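Local coordinates for uncharacterized protein (Aeromonas hydrophila J-1, PDB 6R1J) that serves as the AhlC component of a tripartite alpha-pore-forming toxin, captured here in its soluble form as a triple mutant of the head, at residues A[61-65]-A[87-91]. The protein carries 3 engineered substitutions. Numbering follows the deposited sequence.
Sequences RLELQ and LVQQE
A bidentate salt bridge between Arg61 and Glu91 ties together two antiparallel helices of the elongated helical bundle that forms this soluble toxin component. Arg61 NE donates to Glu91 OE1 (3.0 Å, nearly linear at 168°) and Arg61 NH1 to Glu91 OE2 (2.7 Å, more bent at 130°). Arginine suits the site because its fully extended side chain, with chi1 to chi3 all t, spans a wide gap and presents two N-H groups to one carboxylate; Glu91, in an m,t rotamer, reaches back to meet it. A water bridges Glu91 OE1 (2.6 Å) and Gln65 OE1 (3.0 Å). Gln65, one turn after Arg61, is linked to the same carboxylate through this water.

Both segments are helical throughout: 61-65 belongs to helix 28-70, and 87-91 to helix 78-157, the next helix in the chain. Their axes run at 167° and approach no closer than 12.1 Å, so the polar link relies on the long Arg61 and Glu91 side chains, while Leu62 and Val88 touch through methyl groups, and only 214 Å² is buried. Leu62 and Val88 set the register, with CA atoms 7.7 Å apart. These two buried aliphatic residues face the bundle interior, where Leu62 touches Leu228 and Val258 and Val88 touches Ile232, so helices 163-236 and 244-264 complete the core. Leu87 flanks the polar group, its CD2 lying 4.2 Å from Arg61 NH1 and 4.1 Å from Gln65 NE2. On the side facing helices 163-236 and 244-264, Leu62, with chi1 t and chi2 p, places its CD1 3.8 Å from Val88 CG2.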
ATOM      1  N   ARG A  61      -5.538 -38.464 -26.108  1.00 37.14           N
ATOM      2  CA  ARG A  61      -5.165 -39.798 -26.632  1.00 40.50           C
ATOM      3  C   ARG A  61      -5.222 -40.836 -25.501  1.00 47.07           C
ATOM      4  O   ARG A  61      -5.829 -41.932 -25.712  1.00 42.79           O
ATOM      5  CB  ARG A  61      -3.823 -39.693 -27.341  1.00 41.27           C
ATOM      6  CG  ARG A  61      -3.098 -41.016 -27.527  1.00 45.14           C
ATOM      7  CD  ARG A  61      -1.789 -40.827 -28.271  1.00 47.07           C
ATOM      8  NE  ARG A  61      -1.041 -42.073 -28.235  1.00 49.84           N
ATOM      9  CZ  ARG A  61      -1.084 -43.019 -29.163  1.00 58.95           C
ATOM     10  NH1 ARG A  61      -0.385 -44.133 -29.003  1.00 63.48           N
ATOM     11  NH2 ARG A  61      -1.801 -42.846 -30.257  1.00 55.96           N
ATOM     12  N   LEU A  62      -4.661 -40.547 -24.324  1.00 35.34           N
ATOM     13  CA  LEU A  62      -4.634 -41.545 -23.236  1.00 33.64           C
ATOM     14  C   LEU A  62      -6.049 -41.773 -22.670  1.00 32.09           C
ATOM     15  O   LEU A  62      -6.331 -42.905 -22.270  1.00 29.79           O
ATOM     16  CB  LEU A  62      -3.640 -41.139 -22.144  1.00 35.05           C
ATOM     17  CG  LEU A  62      -3.503 -42.141 -21.001  1.00 34.95           C
ATOM     18  CD1 LEU A  62      -3.115 -43.518 -21.495  1.00 37.29           C
ATOM     19  CD2 LEU A  62      -2.500 -41.646 -19.979  1.00 37.21           C
ATOM     20  N   GLU A  63      -6.892 -40.739 -22.589  1.00 33.97           N
ATOM     21  CA  GLU A  63      -8.289 -40.898 -22.109  1.00 33.24           C
ATOM     22  C   GLU A  63      -9.002 -41.989 -22.936  1.00 35.32           C
ATOM     23  O   GLU A  63      -9.600 -42.917 -22.314  1.00 37.24           O
ATOM     24  CB  GLU A  63      -9.074 -39.598 -22.213  1.00 35.37           C
ATOM     25  CG  GLU A  63     -10.516 -39.763 -21.785  1.00 38.40           C
ATOM     26  CD  GLU A  63     -11.387 -38.515 -21.931  1.00 37.72           C
ATOM     27  OE1 GLU A  63     -12.316 -38.395 -21.162  1.00 41.86           O
ATOM     28  OE2 GLU A  63     -11.059 -37.652 -22.745  1.00 46.45           O
ATOM     29  N   LEU A  64      -8.889 -41.933 -24.258  1.00 37.97           N
ATOM     30  CA  LEU A  64      -9.560 -42.942 -25.140  1.00 43.50           C
ATOM     31  C   LEU A  64      -8.885 -44.326 -24.981  1.00 43.06           C
ATOM     32  O   LEU A  64      -9.572 -45.347 -24.840  1.00 37.75           O
ATOM     33  CB  LEU A  64      -9.516 -42.395 -26.565  1.00 44.34           C
ATOM     34  CG  LEU A  64     -10.179 -43.248 -27.647  1.00 45.63           C
ATOM     35  CD1 LEU A  64     -11.604 -43.610 -27.260  1.00 55.43           C
ATOM     36  CD2 LEU A  64     -10.147 -42.503 -28.974  1.00 52.14           C
ATOM     37  N   GLN A  65      -7.559 -44.373 -24.878  1.00 39.46           N
ATOM     38  CA  GLN A  65      -6.825 -45.639 -24.655  1.00 38.49           C
ATOM     39  C   GLN A  65      -7.319 -46.287 -23.368  1.00 34.52           C
ATOM     40  O   GLN A  65      -7.579 -47.496 -23.388  1.00 35.40           O
ATOM     41  CB  GLN A  65      -5.321 -45.410 -24.619  1.00 39.90           C
ATOM     42  CG  GLN A  65      -4.688 -45.072 -25.956  1.00 46.05           C
ATOM     43  CD  GLN A  65      -3.239 -44.660 -25.782  1.00 50.69           C
ATOM     44  OE1 GLN A  65      -2.843 -44.122 -24.743  1.00 43.64           O
ATOM     45  NE2 GLN A  65      -2.444 -44.859 -26.823  1.00 52.86           N
ATOM     46  N   LEU A  87       3.882 -48.940 -23.624  1.00 46.15           N
ATOM     47  CA  LEU A  87       3.574 -47.866 -24.595  1.00 48.33           C
ATOM     48  C   LEU A  87       3.206 -46.550 -23.849  1.00 46.48           C
ATOM     49  O   LEU A  87       3.690 -45.460 -24.251  1.00 44.08           O
ATOM     50  CB  LEU A  87       2.428 -48.343 -25.480  1.00 51.86           C
ATOM     51  CG  LEU A  87       1.918 -47.297 -26.462  1.00 51.90           C
ATOM     52  CD1 LEU A  87       2.953 -47.060 -27.553  1.00 58.59           C
ATOM     53  CD2 LEU A  87       0.568 -47.702 -27.034  1.00 61.54           C
ATOM     54  N   VAL A  88       2.376 -46.634 -22.812  1.00 42.27           N
ATOM     55  CA  VAL A  88       1.910 -45.436 -22.039  1.00 45.60           C
ATOM     56  C   VAL A  88       3.130 -44.838 -21.304  1.00 44.45           C
ATOM     57  O   VAL A  88       3.321 -43.619 -21.418  1.00 45.34           O
ATOM     58  CB  VAL A  88       0.762 -45.776 -21.066  1.00 41.65           C
ATOM     59  CG1 VAL A  88       0.430 -44.604 -20.143  1.00 43.18           C
ATOM     60  CG2 VAL A  88      -0.500 -46.232 -21.797  1.00 46.88           C
ATOM     61  N   GLN A  89       3.948 -45.666 -20.630  1.00 43.66           N
ATOM     62  CA  GLN A  89       5.179 -45.188 -19.911  1.00 46.40           C
ATOM     63  C   GLN A  89       6.083 -44.424 -20.892  1.00 47.40           C
ATOM     64  O   GLN A  89       6.610 -43.357 -20.504  1.00 42.65           O
ATOM     65  CB  GLN A  89       5.903 -46.333 -19.208  1.00 46.95           C
ATOM     66  CG  GLN A  89       5.237 -46.736 -17.900  1.00 49.76           C
ATOM     67  CD  GLN A  89       5.913 -47.897 -17.204  1.00 56.27           C
ATOM     68  OE1 GLN A  89       6.779 -48.576 -17.766  1.00 69.25           O
ATOM     69  NE2 GLN A  89       5.488 -48.168 -15.977  1.00 50.51           N
ATOM     70  N   GLN A  90       6.189 -44.887 -22.144  1.00 49.96           N
ATOM     71  CA  GLN A  90       7.021 -44.265 -23.211  1.00 50.78           C
ATOM     72  C   GLN A  90       6.414 -42.944 -23.661  1.00 50.31           C
ATOM     73  O   GLN A  90       7.158 -42.038 -24.115  1.00 44.12           O
ATOM     74  CB  GLN A  90       7.121 -45.201 -24.414  1.00 54.77           C
ATOM     75  CG  GLN A  90       7.924 -46.461 -24.119  1.00 65.85           C
ATOM     76  CD  GLN A  90       7.863 -47.461 -25.253  1.00 72.69           C
ATOM     77  OE1 GLN A  90       7.393 -47.156 -26.352  1.00 73.30           O
ATOM     78  NE2 GLN A  90       8.336 -48.670 -24.980  1.00 72.93           N
ATOM     79  N   GLU A  91       5.090 -42.841 -23.593  1.00 46.98           N
ATOM     80  CA  GLU A  91       4.392 -41.623 -24.038  1.00 46.79           C
ATOM     81  C   GLU A  91       4.339 -40.600 -22.897  1.00 39.13           C
ATOM     82  O   GLU A  91       4.222 -39.417 -23.208  1.00 42.18           O
ATOM     83  CB  GLU A  91       3.047 -41.996 -24.659  1.00 52.08           C
ATOM     84  CG  GLU A  91       3.210 -42.540 -26.058  1.00 54.46           C
ATOM     85  CD  GLU A  91       1.930 -43.066 -26.684  1.00 59.60           C
ATOM     86  OE1 GLU A  91       0.850 -42.902 -26.073  1.00 57.85           O
ATOM     87  OE2 GLU A  91       2.024 -43.656 -27.780  1.00 51.45           O
TER
HETATM   88  O   HOH W   1      -0.535 -42.473 -23.920  1.00 45.99           O